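Local coordinates for CREG-like beta-barrel domain-containing protein (Agrobacterium tumefaciens, PDB 3DNH), which is of unknown function but, with its CREG-like beta-barrel and its kinship to pyridoxamine 5'-phosphate oxidases, may bind a flavin such as FMN, at residues Thr217-Pro221 / Asp222-Leu226; Lys249-Ala252 / Gln253-Lys256. One frame throughout, in Å; residues are numbered along the deposited sequence.

Contact 1: residues Thr217-Pro221 / Asp222-Leu226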
ATOM      1  N   THR A 217      -5.787 -18.696  12.558  1.00 40.09           N
ATOM      2  CA  THR A 217      -5.615 -17.555  13.447  1.00 39.19           C
ATOM      3  C   THR A 217      -6.903 -17.225  14.169  1.00 40.01           C
ATOM      4  O   THR A 217      -6.850 -16.688  15.290  1.00 40.47           O
ATOM      5  CB  THR A 217      -5.039 -16.296  12.717  1.00 38.67           C
ATOM      6  OG1 THR A 217      -5.912 -15.919  11.640  1.00 36.42           O
ATOM      7  CG2 THR A 217      -3.645 -16.633  12.132  1.00 39.25           C
ATOM      8  N   SER A 218      -8.054 -17.548  13.559  1.00 40.46           N
ATOM      9  CA  SER A 218      -9.313 -17.132  14.082  1.00 40.62           C
ATOM     10  C   SER A 218     -10.444 -17.922  13.475  1.00 41.47           C
ATOM     11  O   SER A 218     -10.472 -18.127  12.259  1.00 41.94           O
ATOM     12  CB  SER A 218      -9.510 -15.615  13.821  1.00 39.86           C
ATOM     13  OG  SER A 218     -10.572 -15.073  14.562  1.00 41.34           O
ATOM     14  N   ILE A 219     -11.388 -18.365  14.328  1.00 41.47           N
ATOM     15  CA  ILE A 219     -12.638 -19.026  13.880  1.00 40.32           C
ATOM     16  C   ILE A 219     -13.791 -18.131  14.291  1.00 40.31           C
ATOM     17  O   ILE A 219     -13.801 -17.629  15.413  1.00 39.84           O
ATOM     18  CB  ILE A 219     -12.824 -20.412  14.539  1.00 40.39           C
ATOM     19  CG1 ILE A 219     -11.612 -21.326  14.199  1.00 39.41           C
ATOM     20  CG2 ILE A 219     -14.202 -21.013  14.161  1.00 39.89           C
ATOM     21  CD1 ILE A 219     -11.476 -22.561  15.063  1.00 41.51           C
ATOM     22  N   ASP A 220     -14.740 -17.917  13.379  1.00 39.30           N
ATOM     23  CA  ASP A 220     -15.913 -17.075  13.683  1.00 38.73           C
ATOM     24  C   ASP A 220     -17.167 -17.717  13.068  1.00 37.93           C
ATOM     25  O   ASP A 220     -17.068 -18.728  12.351  1.00 37.25           O
ATOM     26  CB  ASP A 220     -15.658 -15.586  13.273  1.00 37.51           C
ATOM     27  CG  ASP A 220     -15.419 -15.408  11.760  1.00 40.93           C
ATOM     28  OD1 ASP A 220     -16.364 -15.680  10.967  1.00 42.23           O
ATOM     29  OD2 ASP A 220     -14.298 -14.999  11.344  1.00 40.91           O
ATOM     30  N   PRO A 221     -18.354 -17.179  13.367  1.00 37.21           N
ATOM     31  CA  PRO A 221     -19.522 -17.851  12.788  1.00 37.75           C
ATOM     32  C   PRO A 221     -19.568 -17.998  11.254  1.00 37.92           C
ATOM     33  O   PRO A 221     -20.286 -18.877  10.736  1.00 38.51           O
ATOM     34  CB  PRO A 221     -20.696 -16.968  13.274  1.00 38.18           C
ATOM     35  CG  PRO A 221     -20.205 -16.413  14.563  1.00 36.94           C
ATOM     36  CD  PRO A 221     -18.750 -16.084  14.287  1.00 36.21           C
ATOM     37  N   ASP A 222     -18.849 -17.149  10.540  1.00 37.98           N
ATOM     38  CA  ASP A 222     -18.923 -17.123   9.070  1.00 39.01           C
ATOM     39  C   ASP A 222     -17.743 -17.842   8.385  1.00 38.51           C
ATOM     40  O   ASP A 222     -17.794 -18.173   7.174  1.00 37.46           O
ATOM     41  CB  ASP A 222     -19.004 -15.665   8.575  1.00 38.35           C
ATOM     42  CG  ASP A 222     -20.341 -15.010   8.898  1.00 39.07           C
ATOM     43  OD1 ASP A 222     -21.334 -15.732   9.149  1.00 39.95           O
ATOM     44  OD2 ASP A 222     -20.388 -13.762   8.905  1.00 42.67           O
ATOM     45  N   GLY A 223     -16.718 -18.141   9.167  1.00 37.64           N
ATOM     46  CA  GLY A 223     -15.575 -18.886   8.625  1.00 38.70           C
ATOM     47  C   GLY A 223     -14.309 -18.809   9.453  1.00 39.35           C
ATOM     48  O   GLY A 223     -14.357 -18.532  10.649  1.00 39.63           O
ATOM     49  N   ILE A 224     -13.169 -19.020   8.793  1.00 39.81           N
ATOM     50  CA  ILE A 224     -11.921 -19.278   9.475  1.00 40.03           C
ATOM     51  C   ILE A 224     -10.834 -18.466   8.787  1.00 40.65           C
ATOM     52  O   ILE A 224     -10.680 -18.541   7.545  1.00 41.65           O
ATOM     53  CB  ILE A 224     -11.513 -20.816   9.394  1.00 39.93           C
ATOM     54  CG1 ILE A 224     -12.605 -21.742   9.978  1.00 38.13           C
ATOM     55  CG2 ILE A 224     -10.091 -21.023  10.091  1.00 38.68           C
ATOM     56  CD1 ILE A 224     -12.450 -23.282   9.604  1.00 40.00           C
ATOM     57  N   ASP A 225     -10.048 -17.738   9.578  1.00 39.32           N
ATOM     58  CA  ASP A 225      -8.982 -16.967   9.007  1.00 39.52           C
ATOM     59  C   ASP A 225      -7.764 -17.789   9.206  1.00 38.95           C
ATOM     60  O   ASP A 225      -7.604 -18.384  10.280  1.00 38.85           O
ATOM     61  CB  ASP A 225      -8.827 -15.628   9.720  1.00 39.17           C
ATOM     62  CG  ASP A 225      -9.859 -14.573   9.240  1.00 42.76           C
ATOM     63  OD1 ASP A 225     -10.611 -14.787   8.274  1.00 47.48           O
ATOM     64  OD2 ASP A 225      -9.881 -13.509   9.837  1.00 44.98           O
ATOM     65  N   LEU A 226      -6.887 -17.804   8.193  1.00 39.80           N
ATOM     66  CA  LEU A 226      -5.574 -18.498   8.274  1.00 38.74           C
ATOM     67  C   LEU A 226      -4.426 -17.609   7.853  1.00 39.35           C
ATOM     68  O   LEU A 226      -4.619 -16.681   7.063  1.00 38.40           O
ATOM     69  CB  LEU A 226      -5.570 -19.799   7.446  1.00 39.02           C
ATOM     70  CG  LEU A 226      -6.778 -20.696   7.728  1.00 37.93           C
ATOM     71  CD1 LEU A 226      -7.725 -20.642   6.579  1.00 39.11           C
ATOM     72  CD2 LEU A 226      -6.260 -22.088   7.995  1.00 40.89           C
TER
HETATM   73  O   HOH W   1      -4.952 -14.522   9.562  1.00 31.16           O
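The carboxylate of Asp220 bends back over the turn to meet the backbone of Asp222 and Gly223. Its OD1 accepts Asp222 N at 2.9 Å through the anti lone pair, and Gly223 N weakly at 3.1 Å; the same oxygen forms a salt bridge with Arg234. CG of Asp220 stands between the backbone N and the carbonyl carbon (chi1 62°), which swings the acid toward the turn. The carboxylate of Asp225 is held at both oxygens, OD1 by Arg234 in a salt bridge and OD2 by His37 in a hydrogen bond, while Asp222 pairs with Arg33. Gly223, at phi 162° and psi -156°, has a backbone in which a beta carbon would jam against the preceding carbonyl oxygen. The two strands run antiparallel as a tight beta hairpin. Asp225 N bonds to Ser218 O at 2.7 Å in the carbonyl plane, and Asp220 N meets Gly223 O at 2.8 Å. Further along, Thr217 N (2.9 Å) and, weakly, Ser218 N both reach Asp225 O, a classic beta bulge. Ser218, Asp220 and Asp225 point to one face of the hairpin; on the opposite face Ile219 CG1 lies 4.4 Å from Ile224 CG1, and both isoleucines pack on Phe247. One face is thus apolar and the other polar, with two acids on it; Arg234, shared by Asp220 and Asp225, probably offsets their like charges.

Contact 2: residues Lys249-Ala252 / Gln253-Lys256; sequences KALA and QLLK
Lys249 lies in the C-terminal half of helix 244-254, its carbonyl oxygen taking Gln253 N at 3.0 Å in a nearly straight bond (176° at the hydrogen). Its own ammonium turns back to Lys245 O, one turn earlier. Ala250 O receives Leu254 N at 3.1 Å, with the donor tilted from the carbonyl plane; CG and CD1 of Leu254 lie alongside the same oxygen. The bent side chain of Gln253 also brings its amide beside Ala250. Leu251 O takes Leu255 N at 3.0 Å, and the two methyls of Leu251 divide between two partners: CD2 lies 4.3 Å from Leu254 CD1, and CD1 lies 4.2 Å from Leu255 CD1. Both later leucines carry CG beside the backbone N (chi1 -78° and -76°), which sets their branches along the helix flank next to Leu251. At Ala252 the carbonyl faces the curled chain of Lys256, but the modelled approach is too close to be trusted. Leu255 is the first residue to leave helical angles, and Lys256 N makes a weak bond back to Gln253 O as the modelled chain ends. The leucine side of this helix end lies on helix 199-206: Leu251 touches Leu203, Leu254 touches Leu206, and Leu255 touches Glu199 and Arg202. Leu254 also meets Phe237 in the loop after strand 232-236.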
ATOM      1  N   LYS A 249     -19.479 -30.239  12.338  1.00 45.50           N
ATOM      2  CA  LYS A 249     -20.203 -30.773  11.166  1.00 45.47           C
ATOM      3  C   LYS A 249     -19.729 -30.078   9.903  1.00 45.44           C
ATOM      4  O   LYS A 249     -19.347 -30.725   8.938  1.00 44.50           O
ATOM      5  CB  LYS A 249     -21.717 -30.580  11.271  1.00 45.46           C
ATOM      6  CG  LYS A 249     -22.415 -31.226  12.474  1.00 48.64           C
ATOM      7  CD  LYS A 249     -22.361 -32.765  12.511  1.00 50.26           C
ATOM      8  CE  LYS A 249     -21.148 -33.257  13.340  1.00 52.86           C
ATOM      9  NZ  LYS A 249     -20.993 -32.490  14.640  1.00 51.97           N
ATOM     10  N   ALA A 250     -19.814 -28.751   9.921  1.00 45.18           N
ATOM     11  CA  ALA A 250     -19.270 -27.890   8.876  1.00 47.11           C
ATOM     12  C   ALA A 250     -17.826 -28.249   8.495  1.00 47.71           C
ATOM     13  O   ALA A 250     -17.494 -28.287   7.315  1.00 48.59           O
ATOM     14  CB  ALA A 250     -19.327 -26.414   9.315  1.00 46.51           C
ATOM     15  N   LEU A 251     -16.970 -28.504   9.486  1.00 48.09           N
ATOM     16  CA  LEU A 251     -15.567 -28.814   9.197  1.00 49.29           C
ATOM     17  C   LEU A 251     -15.454 -30.152   8.480  1.00 48.63           C
ATOM     18  O   LEU A 251     -14.662 -30.299   7.529  1.00 48.78           O
ATOM     19  CB  LEU A 251     -14.700 -28.827  10.473  1.00 49.60           C
ATOM     20  CG  LEU A 251     -13.556 -27.827  10.739  1.00 54.43           C
ATOM     21  CD1 LEU A 251     -12.397 -28.591  11.378  1.00 55.08           C
ATOM     22  CD2 LEU A 251     -13.034 -27.080   9.508  1.00 55.79           C
ATOM     23  N   ALA A 252     -16.252 -31.115   8.942  1.00 48.14           N
ATOM     24  CA  ALA A 252     -16.233 -32.491   8.438  1.00 47.71           C
ATOM     25  C   ALA A 252     -16.724 -32.575   6.988  1.00 47.83           C
ATOM     26  O   ALA A 252     -16.150 -33.317   6.177  1.00 47.90           O
ATOM     27  CB  ALA A 252     -17.063 -33.421   9.354  1.00 47.10           C
ATOM     28  N   GLN A 253     -17.799 -31.847   6.682  1.00 47.40           N
ATOM     29  CA  GLN A 253     -18.263 -31.641   5.301  1.00 47.72           C
ATOM     30  C   GLN A 253     -17.120 -31.092   4.443  1.00 47.15           C
ATOM     31  O   GLN A 253     -16.799 -31.648   3.399  1.00 47.30           O
ATOM     32  CB  GLN A 253     -19.499 -30.710   5.267  1.00 47.82           C
ATOM     33  CG  GLN A 253     -19.677 -29.818   3.999  1.00 50.16           C
ATOM     34  CD  GLN A 253     -19.482 -28.281   4.234  1.00 55.43           C
ATOM     35  OE1 GLN A 253     -19.622 -27.479   3.293  1.00 57.79           O
ATOM     36  NE2 GLN A 253     -19.183 -27.881   5.473  1.00 51.70           N
ATOM     37  N   LEU A 254     -16.467 -30.048   4.918  1.00 46.40           N
ATOM     38  CA  LEU A 254     -15.488 -29.363   4.120  1.00 45.83           C
ATOM     39  C   LEU A 254     -14.308 -30.231   3.782  1.00 45.15           C
ATOM     40  O   LEU A 254     -13.807 -30.191   2.694  1.00 45.08           O
ATOM     41  CB  LEU A 254     -14.973 -28.124   4.852  1.00 45.21           C
ATOM     42  CG  LEU A 254     -15.799 -26.862   4.889  1.00 47.10           C
ATOM     43  CD1 LEU A 254     -15.476 -26.021   6.068  1.00 50.45           C
ATOM     44  CD2 LEU A 254     -15.618 -26.097   3.647  1.00 46.31           C
ATOM     45  N   LEU A 255     -13.843 -30.979   4.750  1.00 44.83           N
ATOM     46  CA  LEU A 255     -12.592 -31.699   4.594  1.00 45.50           C
ATOM     47  C   LEU A 255     -12.761 -33.045   3.876  1.00 47.33           C
ATOM     48  O   LEU A 255     -11.890 -33.933   3.946  1.00 47.87           O
ATOM     49  CB  LEU A 255     -11.920 -31.873   5.954  1.00 45.04           C
ATOM     50  CG  LEU A 255     -11.255 -30.586   6.453  1.00 44.08           C
ATOM     51  CD1 LEU A 255     -10.975 -30.627   7.949  1.00 41.18           C
ATOM     52  CD2 LEU A 255      -9.989 -30.337   5.630  1.00 44.27           C
ATOM     53  N   LYS A 256     -13.867 -33.193   3.159  1.00 48.81           N
ATOM     54  CA  LYS A 256     -14.132 -34.437   2.440  1.00 49.32           C
ATOM     55  C   LYS A 256     -13.259 -34.670   1.213  1.00 49.52           C
ATOM     56  O   LYS A 256     -13.165 -35.808   0.730  1.00 49.50           O
ATOM     57  CB  LYS A 256     -15.616 -34.566   2.089  1.00 49.85           C
ATOM     58  CG  LYS A 256     -16.341 -35.668   2.872  1.00 51.80           C
ATOM     59  CD  LYS A 256     -16.255 -35.449   4.387  1.00 53.96           C
ATOM     60  CE  LYS A 256     -14.927 -35.948   5.003  1.00 54.77           C
ATOM     61  NZ  LYS A 256     -14.409 -34.957   6.040  1.00 53.07           N
TER

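Contact 1 is a buried hairpin of the three-stranded sheet; contact 2 is the surface end of the C-terminal helix, about 14 Å away between centres. They hold different elements yet touch, for Ile224 CD1 of the hairpin lies 3.8 Å from Leu251 CD2 of the helix. The isoleucine face of 217-226 and the leucine side of 249-256 thus share one apolar layer, with Phe237 reached from both. Their polar chemistry diverges: bonds between strands and carboxylates tied to arginine and histidine in the first, successive carbonyl-to-amide bonds along one helix in the second, whose lysines and glutamine are exposed.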